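PDB 4GQ2: nucleoporin nup120 from Schizosaccharomyces pombe, which serves as a structural component of the nuclear pore complex, whose nucleoporins also act as docking or interaction partners for transiently associated nuclear transport factors. Local coordinates for residues A[13-18]-A[766-771]; A[96-101]-A[670-675]; A[187-192]-A[231-236]; A[237-242]-A[251-256]; A[894-899]-A[924-929]. One frame throughout, in Å; residues are numbered along the deposited sequence.

How the contacts relate
Contacts 3 and 4 lie together in the beta-propeller domain, their centres about 10 Å apart: contact 3 pins a loop to a hairpin of one sheet, and contact 4 builds the hairpin of the next, with T237 following N236 directly. Contacts 1 and 2, their centres also about 10 Å apart, sit near the centre of the chain, where loops of the N-terminal half meet helices 672-703 and 770-777; F17 of contact 1 stacks on F673 of contact 2. Along the chain contact 1 encloses contacts 2, 3 and 4. Contact 5 follows in the HEAT repeats, its centre about 91 Å from that of contact 3, so the five sample the elongated molecule from propeller through junction to helical end.

Contact 1 of 5, residues A[13-18]-A[766-771]; sequences DLQSFC and SVNTAL
N768, in the loop that leads into helix 770-777, carries this contact from root to tip. Its CB lies 3.8 Å from C18 SG, which stands beside its own backbone N and points at the base of the asparagine. CG is wedged a little further on, 3.9 Å from the same C18 SG and 3.9 Å from Q15 NE2. At the tip ND2 donates to Q15 O at 3.0 Å, a bent bond (133° at the hydrogen) that nevertheless arrives in the carbonyl plane, on a lone pair. That oxygen is gripped twice, because C18 N also donates to it and closes the type I turn from Q15 to C18. The Q15 chain bends at chi2 and lays its amide almost parallel to that of N768, planes 10° apart; NE2 and ND2 are both donors, so this is plain contact. Just before the turn, D13 OD1 accepts S16 N at 2.8 Å, an Asx motif, and takes S16 OG as well at 2.9 Å. An alanine at N768 would remove the one hydrogen bond joining the two segments and would probably loosen the hold on the turn. Around it, V767 packs on L672 and C675 of helix 672-703, T769 OG1 bonds Q772 N at the start of helix 770-777, and F17 meets F87 of strand 83-88 edge-to-face.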
# COMPACT_ATOMS: atom_id res chain seq x y z
N ASP A 13 -2.46 16.13 -4.08
CA ASP A 13 -2.74 15.56 -5.37
C ASP A 13 -4.02 14.74 -5.25
O ASP A 13 -4.46 14.45 -4.13
CB ASP A 13 -1.54 14.76 -5.92
CG ASP A 13 -1.12 13.60 -5.02
OD1 ASP A 13 -1.98 12.89 -4.46
OD2 ASP A 13 0.10 13.35 -4.91
N LEU A 14 -4.62 14.41 -6.39
CA LEU A 14 -5.89 13.70 -6.42
C LEU A 14 -5.83 12.35 -5.69
O LEU A 14 -6.73 12.02 -4.91
CB LEU A 14 -6.35 13.51 -7.87
CG LEU A 14 -7.28 14.58 -8.48
CD1 LEU A 14 -6.77 16.01 -8.31
CD2 LEU A 14 -7.52 14.27 -9.94
N GLN A 15 -4.76 11.61 -5.95
CA GLN A 15 -4.55 10.28 -5.38
C GLN A 15 -4.54 10.28 -3.84
O GLN A 15 -5.21 9.45 -3.22
CB GLN A 15 -3.26 9.67 -5.93
CG GLN A 15 -3.07 8.18 -5.64
CD GLN A 15 -4.15 7.29 -6.23
OE1 GLN A 15 -4.77 7.60 -7.26
NE2 GLN A 15 -4.38 6.15 -5.58
N SER A 16 -3.80 11.22 -3.24
CA SER A 16 -3.63 11.24 -1.78
C SER A 16 -4.90 11.65 -1.05
O SER A 16 -5.08 11.31 0.11
CB SER A 16 -2.48 12.17 -1.37
OG SER A 16 -1.25 11.74 -1.92
N PHE A 17 -5.77 12.38 -1.75
CA PHE A 17 -7.05 12.82 -1.19
C PHE A 17 -8.20 11.88 -1.56
O PHE A 17 -9.35 12.17 -1.24
CB PHE A 17 -7.37 14.24 -1.67
CG PHE A 17 -6.74 15.33 -0.85
CD1 PHE A 17 -5.36 15.50 -0.81
CD2 PHE A 17 -7.54 16.21 -0.13
CE1 PHE A 17 -4.78 16.51 -0.05
CE2 PHE A 17 -6.96 17.24 0.63
CZ PHE A 17 -5.59 17.39 0.67
N CYS A 18 -7.90 10.76 -2.23
CA CYS A 18 -8.93 9.83 -2.72
C CYS A 18 -10.00 10.51 -3.58
O CYS A 18 -11.19 10.24 -3.44
CB CYS A 18 -9.61 9.08 -1.57
SG CYS A 18 -8.48 8.33 -0.39
N SER A 766 -15.05 4.56 -0.87
CA SER A 766 -14.41 5.58 -1.72
C SER A 766 -12.92 5.74 -1.43
O SER A 766 -12.18 6.37 -2.18
CB SER A 766 -15.13 6.92 -1.56
OG SER A 766 -16.55 6.77 -1.66
N VAL A 767 -12.51 5.17 -0.31
CA VAL A 767 -11.13 5.16 0.16
C VAL A 767 -10.19 4.43 -0.83
O VAL A 767 -10.64 3.59 -1.60
CB VAL A 767 -11.14 4.55 1.58
CG1 VAL A 767 -10.18 3.38 1.74
CG2 VAL A 767 -11.01 5.64 2.65
N ASN A 768 -8.90 4.77 -0.81
CA ASN A 768 -7.95 4.25 -1.81
C ASN A 768 -7.08 3.08 -1.36
O ASN A 768 -6.66 2.26 -2.18
CB ASN A 768 -7.04 5.37 -2.35
CG ASN A 768 -7.67 6.13 -3.51
OD1 ASN A 768 -8.69 5.73 -4.05
ND2 ASN A 768 -7.05 7.24 -3.89
N THR A 769 -6.79 2.99 -0.07
CA THR A 769 -5.94 1.91 0.43
C THR A 769 -6.63 1.10 1.50
O THR A 769 -7.57 1.57 2.16
CB THR A 769 -4.60 2.43 0.99
OG1 THR A 769 -4.82 3.03 2.26
CG2 THR A 769 -3.97 3.44 0.03
N ALA A 770 -6.14 -0.13 1.70
CA ALA A 770 -6.62 -0.99 2.78
C ALA A 770 -6.40 -0.37 4.17
O ALA A 770 -7.19 -0.60 5.08
CB ALA A 770 -5.97 -2.36 2.69
N LEU A 771 -5.33 0.40 4.33
CA LEU A 771 -5.04 1.03 5.63
C LEU A 771 -5.95 2.23 5.89
O LEU A 771 -6.27 2.53 7.04
CB LEU A 771 -3.57 1.41 5.76
CG LEU A 771 -3.09 1.89 7.13
CD1 LEU A 771 -3.33 0.83 8.20
CD2 LEU A 771 -1.62 2.31 7.09

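Contact 2 of 5, residues A[96-101]-A[670-675]; sequences EPLSKF and PSLFLC
The capped N-terminus of helix 672-703 meets the loop that runs into strand 101-106, and the joint is made by two leucines. L98 and L672 both have CG beside the backbone N, anti to the carbonyl carbon, and each points at the opposite segment. The two do not simply mesh tip to tip. L98 sends CD2 to P670 O, 3.6 Å away, while its CD1 comes within 4.2 Å of L672 CG. L672 in turn rests CD1 3.6 Å from S99 O, so each leucine lays a methyl against a backbone carbonyl of the other side. This is where the beta-propeller domain touches the helical domain, and the helix presents its first turn to the loop. S671 holds the N-cap position: its OG accepts from L674 N at 2.9 Å and also bonds S90 O, which ties the helix start to an earlier part of the same loop, just after strand 83-88. On the loop side, S99 OG is held by D88 OD2, and the backbone of K100 bonds that of E20. K100 turns its ammonium end away from the helix, leaving its CG 4.4 Å from L672 CD1.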
# COMPACT_ATOMS: atom_id res chain seq x y z
N GLU A 96 -22.92 15.64 5.41
CA GLU A 96 -22.84 15.91 3.97
C GLU A 96 -22.18 14.80 3.15
O GLU A 96 -21.44 13.99 3.69
CB GLU A 96 -22.13 17.25 3.73
CG GLU A 96 -22.80 18.45 4.40
CD GLU A 96 -22.55 19.76 3.68
OE1 GLU A 96 -22.69 19.81 2.44
OE2 GLU A 96 -22.21 20.76 4.36
N PRO A 97 -22.46 14.76 1.82
CA PRO A 97 -21.78 13.80 0.94
C PRO A 97 -20.28 14.07 0.91
O PRO A 97 -19.85 15.22 1.08
CB PRO A 97 -22.38 14.08 -0.44
CG PRO A 97 -23.61 14.88 -0.20
CD PRO A 97 -23.35 15.65 1.06
N LEU A 98 -19.49 13.02 0.71
CA LEU A 98 -18.03 13.12 0.71
C LEU A 98 -17.51 14.04 -0.38
O LEU A 98 -18.09 14.14 -1.46
CB LEU A 98 -17.40 11.75 0.55
CG LEU A 98 -17.77 10.67 1.57
CD1 LEU A 98 -17.12 9.36 1.16
CD2 LEU A 98 -17.36 11.06 2.99
N SER A 99 -16.40 14.72 -0.08
CA SER A 99 -15.69 15.50 -1.08
C SER A 99 -14.87 14.57 -1.96
O SER A 99 -13.82 14.08 -1.55
CB SER A 99 -14.78 16.53 -0.41
OG SER A 99 -15.52 17.40 0.42
N LYS A 100 -15.36 14.30 -3.16
CA LYS A 100 -14.70 13.38 -4.08
C LYS A 100 -14.03 14.15 -5.21
O LYS A 100 -13.47 13.56 -6.14
CB LYS A 100 -15.70 12.38 -4.65
CG LYS A 100 -16.21 11.34 -3.66
CD LYS A 100 -17.49 10.70 -4.20
CE LYS A 100 -17.80 9.38 -3.52
NZ LYS A 100 -19.09 8.80 -4.01
N PHE A 101 -14.11 15.48 -5.14
CA PHE A 101 -13.58 16.33 -6.20
C PHE A 101 -12.92 17.56 -5.62
O PHE A 101 -13.34 18.06 -4.56
CB PHE A 101 -14.70 16.75 -7.18
CG PHE A 101 -15.45 15.59 -7.77
CD1 PHE A 101 -14.97 14.92 -8.89
CD2 PHE A 101 -16.64 15.15 -7.18
CE1 PHE A 101 -15.65 13.83 -9.41
CE2 PHE A 101 -17.32 14.06 -7.69
CZ PHE A 101 -16.83 13.40 -8.81
N PRO A 670 -16.40 9.63 8.52
CA PRO A 670 -15.23 10.49 8.46
C PRO A 670 -15.06 11.06 7.06
O PRO A 670 -15.60 10.50 6.11
CB PRO A 670 -14.08 9.53 8.76
CG PRO A 670 -14.57 8.20 8.26
CD PRO A 670 -16.05 8.20 8.49
N SER A 671 -14.33 12.16 6.93
CA SER A 671 -13.98 12.66 5.61
C SER A 671 -12.91 11.76 5.02
O SER A 671 -12.18 11.09 5.76
CB SER A 671 -13.44 14.08 5.71
OG SER A 671 -12.12 14.07 6.22
N LEU A 672 -12.80 11.74 3.70
CA LEU A 672 -11.72 11.01 3.05
C LEU A 672 -10.36 11.51 3.52
O LEU A 672 -9.48 10.72 3.84
CB LEU A 672 -11.84 11.09 1.53
CG LEU A 672 -13.03 10.30 0.96
CD1 LEU A 672 -13.24 10.67 -0.51
CD2 LEU A 672 -12.87 8.78 1.16
N PHE A 673 -10.22 12.83 3.60
CA PHE A 673 -8.97 13.45 4.04
C PHE A 673 -8.55 12.99 5.43
O PHE A 673 -7.35 12.80 5.69
CB PHE A 673 -9.04 14.97 3.96
CG PHE A 673 -7.77 15.66 4.37
CD1 PHE A 673 -6.62 15.57 3.59
CD2 PHE A 673 -7.71 16.38 5.55
CE1 PHE A 673 -5.45 16.20 3.97
CE2 PHE A 673 -6.54 17.01 5.94
CZ PHE A 673 -5.41 16.92 5.16
N LEU A 674 -9.52 12.79 6.32
CA LEU A 674 -9.23 12.22 7.63
C LEU A 674 -8.63 10.82 7.53
O LEU A 674 -7.59 10.53 8.14
CB LEU A 674 -10.47 12.19 8.52
CG LEU A 674 -10.01 11.70 9.90
CD1 LEU A 674 -9.91 12.84 10.91
CD2 LEU A 674 -10.88 10.57 10.40
N CYS A 675 -9.28 9.95 6.76
CA CYS A 675 -8.80 8.59 6.53
C CYS A 675 -7.37 8.58 5.99
O CYS A 675 -6.53 7.83 6.46
CB CYS A 675 -9.73 7.83 5.59
SG CYS A 675 -11.41 7.67 6.23

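Contact 3 of 5, residues A[187-192]-A[231-236]; sequences SFFNGG and DYRSPN
S187 and F188 end strand 183-188, the second strand of a four-stranded antiparallel blade in the propeller, and from F188 the chain enters a type I turn to G191 that links it to strand 193-199. The turn is closed by G191 N on F188 O, 3.1 Å. F189 comes next, with CG anti to the backbone N, so its ring swings out to the loop 231-236. There R233, bent at chi3 (67°), lays its guanidinium flat over one face of the ring: CZ is 3.9 Å from the F189 centroid and the planes differ by only 6°, a cation-pi stack. The same arginine grips F189 O side-on, with NE at 2.8 Å and NH2 at 2.9 Å, so ring and carbonyl of one residue jointly fix the guanidinium. An alanine at R233 would strip away the stack and both of these bonds, and would probably let the loop drift from the turn. N190 works in both directions: ND2 donates to Y232 O at 2.8 Å from above the carbonyl plane, and its own O receives S234 N at 3.3 Å, nearly straight at 169°. G191 follows with backbone angles that call for glycine, and a CB there would run into S234 OG. That hydroxyl bonds onward within its own loop, S234 OG to N236 OD1 at 2.6 Å.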
# COMPACT_ATOMS: atom_id res chain seq x y z
N SER A 187 -4.88 47.42 0.15
CA SER A 187 -3.83 48.42 0.33
C SER A 187 -2.89 48.40 -0.87
O SER A 187 -2.77 47.38 -1.57
CB SER A 187 -3.06 48.18 1.63
OG SER A 187 -2.31 46.98 1.57
N PHE A 188 -2.19 49.52 -1.08
CA PHE A 188 -1.36 49.66 -2.26
C PHE A 188 0.12 49.68 -1.94
O PHE A 188 0.53 50.14 -0.88
CB PHE A 188 -1.78 50.90 -3.07
CG PHE A 188 -3.22 50.87 -3.50
CD1 PHE A 188 -3.61 50.11 -4.60
CD2 PHE A 188 -4.18 51.59 -2.80
CE1 PHE A 188 -4.94 50.07 -5.00
CE2 PHE A 188 -5.51 51.56 -3.20
CZ PHE A 188 -5.89 50.80 -4.30
N PHE A 189 0.93 49.18 -2.88
CA PHE A 189 2.35 48.99 -2.67
C PHE A 189 3.10 50.27 -2.30
O PHE A 189 3.98 50.25 -1.44
CB PHE A 189 3.00 48.34 -3.90
CG PHE A 189 4.47 48.08 -3.74
CD1 PHE A 189 4.92 46.89 -3.19
CD2 PHE A 189 5.40 49.04 -4.12
CE1 PHE A 189 6.27 46.66 -3.02
CE2 PHE A 189 6.75 48.82 -3.96
CZ PHE A 189 7.19 47.62 -3.41
N ASN A 190 2.75 51.37 -2.98
CA ASN A 190 3.43 52.66 -2.76
C ASN A 190 2.73 53.54 -1.72
O ASN A 190 3.12 54.69 -1.51
CB ASN A 190 3.62 53.41 -4.09
CG ASN A 190 4.44 52.61 -5.11
OD1 ASN A 190 3.99 51.59 -5.62
ND2 ASN A 190 5.63 53.09 -5.41
N GLY A 191 1.70 53.00 -1.08
CA GLY A 191 0.95 53.71 -0.06
C GLY A 191 -0.52 53.88 -0.42
O GLY A 191 -0.87 53.96 -1.60
N GLY A 192 -1.37 53.94 0.61
CA GLY A 192 -2.80 54.10 0.40
C GLY A 192 -3.64 52.86 0.68
O GLY A 192 -3.12 51.75 0.79
N ASP A 231 9.04 55.43 -8.53
CA ASP A 231 9.01 54.23 -7.70
C ASP A 231 9.45 54.61 -6.29
O ASP A 231 10.64 54.82 -6.03
CB ASP A 231 9.94 53.16 -8.29
CG ASP A 231 10.29 52.07 -7.29
OD1 ASP A 231 9.39 51.29 -6.91
OD2 ASP A 231 11.47 52.01 -6.87
N TYR A 232 8.48 54.69 -5.38
CA TYR A 232 8.71 55.25 -4.04
C TYR A 232 7.57 54.93 -3.08
O TYR A 232 6.40 54.93 -3.47
CB TYR A 232 8.92 56.77 -4.14
CG TYR A 232 8.85 57.47 -2.81
CD1 TYR A 232 9.91 57.39 -1.90
CD2 TYR A 232 7.72 58.21 -2.46
CE1 TYR A 232 9.84 58.03 -0.68
CE2 TYR A 232 7.64 58.84 -1.23
CZ TYR A 232 8.71 58.75 -0.34
OH TYR A 232 8.64 59.38 0.87
N ARG A 233 7.91 54.69 -1.81
CA ARG A 233 6.93 54.23 -0.81
C ARG A 233 6.74 55.21 0.34
O ARG A 233 7.70 55.60 1.01
CB ARG A 233 7.34 52.86 -0.27
CG ARG A 233 7.83 51.88 -1.32
CD ARG A 233 7.92 50.48 -0.75
NE ARG A 233 6.60 49.94 -0.43
CZ ARG A 233 6.39 48.80 0.21
NH1 ARG A 233 7.42 48.06 0.60
NH2 ARG A 233 5.15 48.39 0.46
N SER A 234 5.49 55.59 0.59
CA SER A 234 5.16 56.55 1.66
C SER A 234 5.19 55.90 3.05
O SER A 234 4.99 54.69 3.17
CB SER A 234 3.81 57.22 1.38
OG SER A 234 2.72 56.35 1.64
N PRO A 235 5.45 56.69 4.10
CA PRO A 235 5.56 56.09 5.44
C PRO A 235 4.27 55.45 5.96
O PRO A 235 4.32 54.59 6.83
CB PRO A 235 5.98 57.27 6.32
CG PRO A 235 6.63 58.23 5.39
CD PRO A 235 5.83 58.12 4.12
N ASN A 236 3.12 55.87 5.42
CA ASN A 236 1.84 55.28 5.82
C ASN A 236 1.45 54.00 5.04
O ASN A 236 0.40 53.41 5.30
CB ASN A 236 0.72 56.33 5.79
CG ASN A 236 0.45 56.88 4.40
OD1 ASN A 236 1.37 57.29 3.69
ND2 ASN A 236 -0.82 56.90 4.02

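Contact 4 of 5, residues A[237-242]-A[251-256]; sequences TIISMI and VMLSLD
Five backbone hydrogen bonds zip strands 240-242 and 251-254 and the residues beyond them together, the strands running antiparallel at 175°. I242 and V251 form a hydrogen-bonded pair, I242 N to V251 O and V251 N to I242 O both 2.8 Å. Further along, L253 N gives to S240 O at 2.8 Å and I239 N to L253 O at 2.9 Å. I239 and S240 thus both face L253: a classic beta bulge, at the point where the chain turns a corner at I239 (psi -5°). Beyond it the register is shifted by one, and L255 N reaches T237 O.

The side chains follow this pattern. On one face M241 CB touches M252 CG at 3.9 Å in the non-hydrogen-bonded pair. From before the bulge, I238 crosses M252 obliquely and sets CD1 3.8 Å from its SD. I239, its CG1 in the crowded position between N and C, spreads over two leucines: CD1 approaches L253 CG at 4.0 Å and CG2 meets L255 CD1 at 3.9 Å. I242 lies alongside V251, pointing the same way.

Farther out, S240 OG bonds Y287 N, T237 OG1 bonds S234 O, and S254 OG donates to D256 OD1 and also bonds K258 N. The face of V251 and L253 rests on L288 of strand 288-290; I238 and M241 rest on S187 of strand 183-188. A hairpin of one four-stranded sheet, sandwiched by the strands of two others, is the blade packing of a beta-propeller.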
# COMPACT_ATOMS: atom_id res chain seq x y z
N THR A 237 2.31 53.59 4.09
CA THR A 237 2.12 52.35 3.34
C THR A 237 1.87 51.17 4.28
O THR A 237 2.64 50.93 5.21
CB THR A 237 3.36 52.01 2.48
OG1 THR A 237 3.75 53.16 1.72
CG2 THR A 237 3.06 50.85 1.52
N ILE A 238 0.78 50.44 4.03
CA ILE A 238 0.42 49.30 4.86
C ILE A 238 1.35 48.13 4.55
O ILE A 238 1.49 47.73 3.39
CB ILE A 238 -1.06 48.88 4.66
CG1 ILE A 238 -2.00 50.09 4.75
CG2 ILE A 238 -1.45 47.78 5.65
CD1 ILE A 238 -2.11 50.74 6.11
N ILE A 239 2.01 47.62 5.58
CA ILE A 239 2.91 46.47 5.42
C ILE A 239 2.35 45.20 6.07
O ILE A 239 2.93 44.13 5.94
CB ILE A 239 4.33 46.76 5.93
CG1 ILE A 239 4.31 47.11 7.42
CG2 ILE A 239 4.98 47.86 5.10
CD1 ILE A 239 5.63 46.86 8.13
N SER A 240 1.21 45.35 6.75
CA SER A 240 0.51 44.23 7.38
C SER A 240 -0.83 44.73 7.93
O SER A 240 -0.88 45.74 8.64
CB SER A 240 1.35 43.65 8.52
OG SER A 240 1.05 42.28 8.75
N MET A 241 -1.92 44.04 7.59
CA MET A 241 -3.24 44.39 8.12
C MET A 241 -4.15 43.18 8.36
O MET A 241 -4.12 42.21 7.60
CB MET A 241 -3.95 45.43 7.23
CG MET A 241 -4.14 45.04 5.77
SD MET A 241 -5.32 46.13 4.95
CE MET A 241 -5.24 45.52 3.26
N ILE A 242 -4.93 43.26 9.44
CA ILE A 242 -5.88 42.21 9.81
C ILE A 242 -7.24 42.77 10.22
O ILE A 242 -7.34 43.82 10.86
CB ILE A 242 -5.34 41.29 10.93
CG1 ILE A 242 -4.78 42.11 12.10
CG2 ILE A 242 -4.29 40.33 10.39
CD1 ILE A 242 -4.65 41.34 13.40
N VAL A 251 -6.88 46.39 11.93
CA VAL A 251 -5.60 46.67 12.58
C VAL A 251 -4.49 46.64 11.53
O VAL A 251 -4.33 45.64 10.82
CB VAL A 251 -5.27 45.69 13.73
CG1 VAL A 251 -3.89 45.97 14.30
CG2 VAL A 251 -6.32 45.80 14.83
N MET A 252 -3.76 47.74 11.43
CA MET A 252 -2.74 47.90 10.41
C MET A 252 -1.39 48.28 11.01
O MET A 252 -1.32 48.96 12.04
CB MET A 252 -3.17 48.96 9.39
CG MET A 252 -4.62 48.85 8.94
SD MET A 252 -5.25 50.33 8.13
CE MET A 252 -5.15 51.55 9.43
N LEU A 253 -0.33 47.83 10.35
CA LEU A 253 1.03 48.25 10.65
C LEU A 253 1.61 48.97 9.43
O LEU A 253 1.47 48.49 8.30
CB LEU A 253 1.90 47.06 11.04
CG LEU A 253 3.35 47.33 11.43
CD1 LEU A 253 3.47 48.39 12.51
CD2 LEU A 253 4.02 46.05 11.88
N SER A 254 2.24 50.11 9.68
CA SER A 254 2.75 50.97 8.60
C SER A 254 4.24 50.76 8.33
O SER A 254 4.95 50.16 9.14
CB SER A 254 2.48 52.44 8.92
OG SER A 254 3.17 52.84 10.08
N LEU A 255 4.71 51.27 7.19
CA LEU A 255 6.12 51.20 6.82
C LEU A 255 7.00 51.89 7.86
O LEU A 255 8.14 51.49 8.08
CB LEU A 255 6.35 51.80 5.42
CG LEU A 255 7.73 51.66 4.76
CD1 LEU A 255 7.99 50.23 4.29
CD2 LEU A 255 7.89 52.63 3.61
N ASP A 256 6.46 52.93 8.50
CA ASP A 256 7.16 53.61 9.60
C ASP A 256 6.69 53.15 10.99
O ASP A 256 6.51 53.96 11.90
CB ASP A 256 7.14 55.14 9.43
CG ASP A 256 5.76 55.77 9.64
OD1 ASP A 256 4.74 55.04 9.69
OD2 ASP A 256 5.70 57.01 9.76

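Contact 5 of 5, residues A[894-899]-A[924-929]; sequences NLLSCY and DASKET
Chi1 of -71° sets N894 CG beside its backbone N, and chi2 of -50° turns the amide to the chain leaving helix 913-925. The setting is a pair of consecutive helices in the HEAT repeats, where the start of helix 895-909 meets the exit of helix 913-925. N894 occupies the N-cap position yet does not cap: OD1 accepts from E928 N at 2.8 Å, above the amide plane, and from T929 N at 2.9 Å, on a lone pair. ND2 completes the grip by donating to T929 O at 2.7 Å, so three bonds lock the amide's rotation and fasten the outgoing loop. Two waters serve the first-turn N-H groups instead. Water 1 accepts from L896 N and gives a weak bond to E928 OE2, the glutamate reaching back with an extended chain. Water 2 is held more firmly, 2.8 Å from S897 N and 2.8 Å from S926 O, and so bridges the two backbones. S897, with OG beside its own N, presses that hydroxyl 3.4 Å from S926 CB; its hydrogen bond goes to A923 O, while S926 OG bonds L922 O. L896 adds an apolar touch, CD1 against the S926 side chain. K927, packed on S935 of helix 932-949, bends at chi3 and chi4 and curls back to the helix end, where its NZ makes a salt bridge of 2.8 Å to D924 OD1.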
# COMPACT_ATOMS: atom_id res chain seq x y z
N ASN A 894 -29.65 -29.46 14.54
CA ASN A 894 -29.00 -30.09 13.39
C ASN A 894 -28.09 -29.10 12.68
O ASN A 894 -28.23 -28.85 11.48
CB ASN A 894 -30.05 -30.64 12.40
CG ASN A 894 -30.79 -31.85 12.93
OD1 ASN A 894 -30.18 -32.81 13.40
ND2 ASN A 894 -32.11 -31.82 12.82
N LEU A 895 -27.16 -28.54 13.44
CA LEU A 895 -26.37 -27.43 12.95
C LEU A 895 -25.35 -27.86 11.89
O LEU A 895 -25.13 -27.13 10.92
CB LEU A 895 -25.72 -26.67 14.11
CG LEU A 895 -26.68 -25.97 15.08
CD1 LEU A 895 -25.97 -25.46 16.33
CD2 LEU A 895 -27.44 -24.84 14.40
N LEU A 896 -24.77 -29.05 12.04
CA LEU A 896 -23.87 -29.58 11.03
C LEU A 896 -24.57 -29.59 9.68
O LEU A 896 -24.05 -29.05 8.71
CB LEU A 896 -23.38 -31.00 11.37
CG LEU A 896 -21.88 -31.30 11.19
CD1 LEU A 896 -21.62 -32.79 10.96
CD2 LEU A 896 -21.22 -30.49 10.08
N SER A 897 -25.77 -30.18 9.65
CA SER A 897 -26.59 -30.24 8.44
C SER A 897 -26.88 -28.86 7.88
O SER A 897 -26.78 -28.65 6.66
CB SER A 897 -27.90 -30.99 8.71
OG SER A 897 -27.68 -32.38 8.79
N CYS A 898 -27.24 -27.93 8.76
CA CYS A 898 -27.50 -26.53 8.38
C CYS A 898 -26.31 -25.92 7.65
O CYS A 898 -26.47 -25.25 6.63
CB CYS A 898 -27.85 -25.69 9.61
SG CYS A 898 -29.50 -25.98 10.29
N TYR A 899 -25.12 -26.17 8.20
CA TYR A 899 -23.87 -25.72 7.63
C TYR A 899 -23.68 -26.32 6.24
O TYR A 899 -23.43 -25.59 5.27
CB TYR A 899 -22.70 -26.06 8.57
CG TYR A 899 -21.31 -25.75 8.04
CD1 TYR A 899 -20.89 -24.43 7.85
CD2 TYR A 899 -20.40 -26.79 7.75
CE1 TYR A 899 -19.62 -24.16 7.37
CE2 TYR A 899 -19.13 -26.52 7.28
CZ TYR A 899 -18.75 -25.20 7.08
OH TYR A 899 -17.49 -24.91 6.61
N ASP A 924 -27.85 -34.19 4.25
CA ASP A 924 -28.78 -35.30 4.47
C ASP A 924 -28.19 -36.34 5.42
O ASP A 924 -28.84 -36.74 6.39
CB ASP A 924 -29.15 -35.95 3.13
CG ASP A 924 -30.54 -36.54 3.13
OD1 ASP A 924 -30.89 -37.25 4.11
OD2 ASP A 924 -31.29 -36.30 2.16
N ALA A 925 -26.96 -36.77 5.15
CA ALA A 925 -26.25 -37.73 6.00
C ALA A 925 -25.96 -37.23 7.43
O ALA A 925 -25.77 -38.05 8.34
CB ALA A 925 -24.96 -38.18 5.32
N SER A 926 -25.95 -35.91 7.63
CA SER A 926 -25.49 -35.31 8.90
C SER A 926 -26.57 -35.03 9.97
O SER A 926 -26.24 -34.58 11.07
CB SER A 926 -24.69 -34.03 8.63
OG SER A 926 -23.46 -34.31 7.98
N LYS A 927 -27.84 -35.27 9.64
CA LYS A 927 -28.95 -35.04 10.57
C LYS A 927 -28.78 -35.89 11.82
O LYS A 927 -28.40 -37.06 11.74
CB LYS A 927 -30.30 -35.34 9.91
CG LYS A 927 -30.52 -34.65 8.56
CD LYS A 927 -31.98 -34.64 8.14
CE LYS A 927 -32.50 -36.02 7.75
NZ LYS A 927 -32.28 -36.36 6.32
N GLU A 928 -29.03 -35.29 12.98
CA GLU A 928 -28.95 -36.00 14.25
C GLU A 928 -30.30 -36.06 14.98
O GLU A 928 -30.49 -36.86 15.89
CB GLU A 928 -27.87 -35.37 15.15
CG GLU A 928 -28.21 -33.98 15.67
CD GLU A 928 -27.01 -33.24 16.24
OE1 GLU A 928 -25.97 -33.88 16.51
OE2 GLU A 928 -27.12 -32.01 16.42
N THR A 929 -31.23 -35.22 14.54
CA THR A 929 -32.52 -35.02 15.20
C THR A 929 -33.61 -34.82 14.16
O THR A 929 -33.40 -34.12 13.16
CB THR A 929 -32.45 -33.82 16.17
OG1 THR A 929 -31.74 -34.21 17.35
CG2 THR A 929 -33.84 -33.32 16.57
O HOH W 1 -25.47 -31.06 14.19
O HOH W 2 -26.69 -31.89 11.70